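Long-range contacts in peptidase, zinc-dependent (Methanocorpusculum labreanum, PDB 3LMC), which probably hydrolyses peptide bonds as a zinc-dependent metallopeptidase of family M54, and carries an iron ion at a second metal site: residues F71-M76 against H88-L92; C160-I166 against K181-C187. One frame throughout, in Å; residues are numbered along the deposited sequence.

Interaction 1. Residues F71-M76 against H88-L92; sequences FKPADM and HEKIL
Phe71 and Ile91 meet where the end of helix 68-71 and the loop after it pack beside the start of strand 90-94, an inner strand of the five-stranded mixed sheet; helix 78-88 makes up nearly all of the chain between the two segments. The apolar part of the contact is a CH-pi interaction. Ile91 CD1 sits over one face of the Phe71 ring, shifted toward the rim at CE1 and CZ, and lies 3.7 Å from the Phe71 ring centroid. The two side chains cross at about a right angle, the isoleucine meeting the ring with its terminal methyl. The same ring meets His4 edge-to-face and touches Phe63 and Tyr81 of the flanking helices. Replacing Phe71 with alanine takes away this ring, which would probably leave Ile91 CD1 without the face it rests on and open a gap beside His4.

Further out, the methyl CE of Met76, present as selenomethionine, comes within 3.8 Å of His88 CB. The chain runs extended to its selenium, and the bend at chi3 (-71°) about CG-SE turns the terminal CE toward the histidine.

Polar groups meet without a hydrogen bond between the segments. The buried Glu89 carboxylate points at the loop, its OE2 3.3 Å from Pro73 CD. Its OE1 lies 3.4 Å from Phe71 O, a pairing of two acceptors, and takes its hydrogen bond from His4 NE2 of the neighbouring strand.

The loop 73-76 is a type I beta turn closed by Met76 N to Pro73 O (3.1 Å). Lys72 NZ fastens the turn further, giving a 2.7 Å bond to Met76 O in its carbonyl plane. It also reaches Pro73 O at 3.3 Å, approaching from the face opposite to Met76 N.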
# COMPACT_ATOMS: atom_id res chain seq x y z
N PHE A 71 -12.07 11.93 0.36
CA PHE A 71 -10.76 12.13 -0.28
C PHE A 71 -10.52 13.47 -1.00
O PHE A 71 -9.36 13.83 -1.25
CB PHE A 71 -10.47 10.99 -1.25
CG PHE A 71 -10.51 9.63 -0.61
CD1 PHE A 71 -9.42 9.17 0.12
CD2 PHE A 71 -11.63 8.82 -0.73
CE1 PHE A 71 -9.46 7.91 0.72
CE2 PHE A 71 -11.67 7.56 -0.14
CZ PHE A 71 -10.59 7.11 0.58
N LYS A 72 -11.58 14.20 -1.33
CA LYS A 72 -11.44 15.43 -2.11
C LYS A 72 -11.00 16.60 -1.23
O LYS A 72 -11.65 16.90 -0.24
CB LYS A 72 -12.75 15.76 -2.82
CG LYS A 72 -12.75 17.08 -3.56
CD LYS A 72 -14.10 17.36 -4.22
CE LYS A 72 -15.04 18.12 -3.28
NZ LYS A 72 -14.47 19.42 -2.77
N PRO A 73 -9.87 17.25 -1.57
CA PRO A 73 -9.46 18.45 -0.84
C PRO A 73 -10.59 19.47 -0.85
O PRO A 73 -11.35 19.51 -1.82
CB PRO A 73 -8.28 18.98 -1.66
CG PRO A 73 -7.74 17.79 -2.35
CD PRO A 73 -8.93 16.92 -2.66
N ALA A 74 -10.72 20.28 0.20
CA ALA A 74 -11.74 21.32 0.25
C ALA A 74 -11.65 22.28 -0.94
O ALA A 74 -12.67 22.72 -1.46
CB ALA A 74 -11.64 22.10 1.56
N ASP A 75 -10.44 22.60 -1.37
CA ASP A 75 -10.25 23.57 -2.44
C ASP A 75 -10.34 22.95 -3.84
O ASP A 75 -9.92 23.58 -4.82
CB ASP A 75 -8.91 24.31 -2.28
CG ASP A 75 -7.70 23.41 -2.50
OD1 ASP A 75 -7.88 22.24 -2.90
OD2 ASP A 75 -6.57 23.88 -2.26
N MSE A 76 -10.87 21.74 -3.94
CA MSE A 76 -10.99 21.07 -5.24
C MSE A 76 -12.43 20.92 -5.72
O MSE A 76 -13.28 20.32 -5.05
CB MSE A 76 -10.29 19.70 -5.22
CG MSE A 76 -10.34 19.00 -6.57
SE MSE A 76 -9.65 17.16 -6.56
CE MSE A 76 -7.75 17.57 -6.35
N HIS A 88 -4.81 12.59 -8.46
CA HIS A 88 -4.48 13.50 -7.36
C HIS A 88 -4.52 12.87 -5.97
O HIS A 88 -3.74 13.25 -5.10
CB HIS A 88 -5.40 14.72 -7.40
CG HIS A 88 -5.17 15.59 -8.59
ND1 HIS A 88 -4.25 16.61 -8.61
CD2 HIS A 88 -5.74 15.57 -9.82
CE1 HIS A 88 -4.26 17.19 -9.80
NE2 HIS A 88 -5.16 16.58 -10.55
N GLU A 89 -5.43 11.93 -5.76
CA GLU A 89 -5.62 11.38 -4.42
C GLU A 89 -5.23 9.90 -4.41
O GLU A 89 -6.07 9.02 -4.59
CB GLU A 89 -7.05 11.60 -3.94
CG GLU A 89 -7.52 13.05 -4.08
CD GLU A 89 -6.63 14.04 -3.31
OE1 GLU A 89 -6.15 13.69 -2.21
OE2 GLU A 89 -6.43 15.17 -3.81
N LYS A 90 -3.94 9.65 -4.24
CA LYS A 90 -3.42 8.30 -4.28
C LYS A 90 -3.85 7.61 -3.00
O LYS A 90 -3.81 8.21 -1.94
CB LYS A 90 -1.90 8.33 -4.34
CG LYS A 90 -1.33 9.17 -5.49
CD LYS A 90 -1.93 8.80 -6.83
CE LYS A 90 -1.21 9.56 -7.99
NZ LYS A 90 -1.83 9.22 -9.31
N ILE A 91 -4.25 6.35 -3.11
CA ILE A 91 -4.61 5.58 -1.92
C ILE A 91 -3.78 4.31 -1.78
O ILE A 91 -3.64 3.56 -2.74
CB ILE A 91 -6.09 5.20 -1.94
CG1 ILE A 91 -6.94 6.47 -1.90
CG2 ILE A 91 -6.43 4.22 -0.81
CD1 ILE A 91 -8.42 6.23 -2.20
N LEU A 92 -3.25 4.09 -0.59
CA LEU A 92 -2.67 2.80 -0.22
C LEU A 92 -3.59 2.12 0.79
O LEU A 92 -3.78 2.62 1.91
CB LEU A 92 -1.28 2.98 0.40
CG LEU A 92 -0.63 1.72 1.01
CD1 LEU A 92 -0.52 0.61 -0.02
CD2 LEU A 92 0.74 1.99 1.66

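Interaction 2. Residues C160-I166 against K181-C187. With FE (Fe (III) ion), chain B.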
# COMPACT_ATOMS: atom_id res chain seq x y z
N CYS A 160 13.75 -1.54 -8.79
CA CYS A 160 15.14 -1.13 -8.72
C CYS A 160 16.02 -2.35 -8.46
O CYS A 160 15.59 -3.33 -7.83
CB CYS A 160 15.27 -0.12 -7.58
SG CYS A 160 16.91 0.47 -7.30
N ASP A 161 17.26 -2.28 -8.96
CA ASP A 161 18.24 -3.36 -8.83
C ASP A 161 18.96 -3.41 -7.49
O ASP A 161 19.51 -4.44 -7.10
CB ASP A 161 19.29 -3.26 -9.94
CG ASP A 161 18.84 -3.90 -11.21
OD1 ASP A 161 17.91 -4.74 -11.15
OD2 ASP A 161 19.41 -3.57 -12.27
N ASN A 162 18.98 -2.27 -6.80
CA ASN A 162 19.63 -2.13 -5.50
C ASN A 162 18.76 -2.74 -4.40
O ASN A 162 17.71 -2.21 -4.07
CB ASN A 162 19.88 -0.63 -5.24
CG ASN A 162 20.63 -0.38 -3.96
OD1 ASN A 162 20.71 -1.26 -3.10
ND2 ASN A 162 21.18 0.83 -3.82
N PRO A 163 19.21 -3.87 -3.82
CA PRO A 163 18.47 -4.70 -2.85
C PRO A 163 18.20 -4.00 -1.51
O PRO A 163 17.36 -4.46 -0.73
CB PRO A 163 19.41 -5.90 -2.62
CG PRO A 163 20.40 -5.86 -3.76
CD PRO A 163 20.55 -4.42 -4.12
N GLY A 164 18.93 -2.91 -1.25
CA GLY A 164 18.65 -2.07 -0.11
C GLY A 164 17.65 -0.96 -0.39
O GLY A 164 17.20 -0.28 0.53
N CYS A 165 17.29 -0.77 -1.66
CA CYS A 165 16.35 0.30 -2.02
C CYS A 165 14.90 -0.13 -1.87
O CYS A 165 14.56 -1.30 -2.10
CB CYS A 165 16.61 0.81 -3.45
SG CYS A 165 15.43 2.09 -3.96
N ILE A 166 14.04 0.82 -1.51
CA ILE A 166 12.62 0.54 -1.30
C ILE A 166 11.97 -0.06 -2.55
O ILE A 166 11.01 -0.85 -2.44
CB ILE A 166 11.85 1.83 -0.93
CG1 ILE A 166 12.20 2.26 0.49
CG2 ILE A 166 10.35 1.61 -1.05
CD1 ILE A 166 11.26 1.77 1.53
N LYS A 181 14.94 1.51 4.81
CA LYS A 181 13.98 2.60 4.65
C LYS A 181 14.70 3.69 3.89
O LYS A 181 15.21 4.65 4.48
CB LYS A 181 13.46 3.08 6.02
CG LYS A 181 12.47 2.08 6.66
CD LYS A 181 12.19 2.39 8.12
CE LYS A 181 11.50 1.20 8.80
NZ LYS A 181 11.52 1.31 10.29
N TYR A 182 14.72 3.54 2.57
CA TYR A 182 15.74 4.17 1.74
C TYR A 182 15.33 4.14 0.27
O TYR A 182 15.04 3.08 -0.27
CB TYR A 182 17.05 3.38 1.92
CG TYR A 182 18.22 3.78 1.05
CD1 TYR A 182 18.86 5.00 1.22
CD2 TYR A 182 18.73 2.91 0.08
CE1 TYR A 182 19.95 5.36 0.45
CE2 TYR A 182 19.82 3.27 -0.71
CZ TYR A 182 20.43 4.50 -0.52
OH TYR A 182 21.51 4.88 -1.28
N PHE A 183 15.30 5.30 -0.37
CA PHE A 183 15.25 5.35 -1.82
C PHE A 183 16.64 5.69 -2.31
O PHE A 183 17.20 6.72 -1.92
CB PHE A 183 14.29 6.44 -2.29
CG PHE A 183 12.84 6.07 -2.18
CD1 PHE A 183 12.24 5.32 -3.16
CD2 PHE A 183 12.07 6.51 -1.12
CE1 PHE A 183 10.92 4.99 -3.08
CE2 PHE A 183 10.74 6.17 -1.04
CZ PHE A 183 10.17 5.41 -2.03
N CYS A 184 17.23 4.83 -3.16
CA CYS A 184 18.57 5.10 -3.68
C CYS A 184 18.59 6.38 -4.51
O CYS A 184 17.56 7.03 -4.71
CB CYS A 184 19.09 3.93 -4.51
SG CYS A 184 18.34 3.78 -6.15
N GLY A 185 19.77 6.75 -4.99
CA GLY A 185 19.94 8.00 -5.71
C GLY A 185 19.12 8.06 -6.98
O GLY A 185 18.39 9.03 -7.24
N LYS A 186 19.23 7.01 -7.78
CA LYS A 186 18.46 6.89 -9.01
C LYS A 186 16.95 7.06 -8.73
O LYS A 186 16.26 7.80 -9.42
CB LYS A 186 18.72 5.54 -9.67
CG LYS A 186 17.98 5.35 -10.98
CD LYS A 186 18.14 3.93 -11.52
CE LYS A 186 17.66 2.88 -10.53
NZ LYS A 186 16.22 3.07 -10.20
N CYS A 187 16.45 6.39 -7.69
CA CYS A 187 15.02 6.44 -7.42
C CYS A 187 14.56 7.79 -6.87
O CYS A 187 13.51 8.28 -7.28
CB CYS A 187 14.58 5.29 -6.53
SG CYS A 187 14.73 3.67 -7.30
FE FE B . 16.39 2.47 -6.14
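Ile166 N bonds to Tyr182 O (2.8 Å), joining the two loop segments just after the type I turn 162-165 and just ahead of helix 185-191. Two residues after Tyr182, Cys184 N gives an almost straight bond to SG of Cys165, the residue before Ile166 (175°).

Side chains add to the join around this backbone link. Ile166 CB stands over one face of the Phe183 ring, 4.1 Å from the Phe183 centroid, with CG2 near CZ. Gly164 O lies in the plane of the Tyr182 ring at its edge, 3.6 Å from Tyr182 CD2. Asn162 OD1 accepts from Gly164 N in an Asx turn, while its ND2 rests by Cys184 CB.

The iron(III) ion is held by the SG atoms of Cys160, Cys165, Cys184 and Cys187, all at 2.4 Å. Cys160 SG also accepts from Asn162 N, and Cys184, the N-cap of helix 185-191, has its SG turned back between N and C (chi1 75°) to accept from Cys187 N. Such N-H...S bonds, with the nearby Lys186 NZ, would probably ease the negative charge of the thiolates.

On the zinc side, Ile166 O accepts from ND1 of the zinc ligand His149. A four-cysteine site closing on a CxxC pair beside a zinc-binding HExxH helix is the arrangement of the archaemetzincins, family M54.

From the N terminus, strands 3-7 and 31-34 come first, and strand 3-7 later pairs with strand 90-94. Interaction 1 then closes the short excursion through helix 78-88, joining the loop after helix 68-71 to the entry of that inner strand. The chain goes on through strands 106-112 and 117-120 and the zinc-binding helix 136-154 before interaction 2 opens. Interaction 2 closes a second excursion, through helix 173-178, and ties the loop after the zinc helix to the start of the C-terminal helix 185-191. The two contacts follow in series, neither nested nor crossed, with centres about 27 Å apart and no touching atoms.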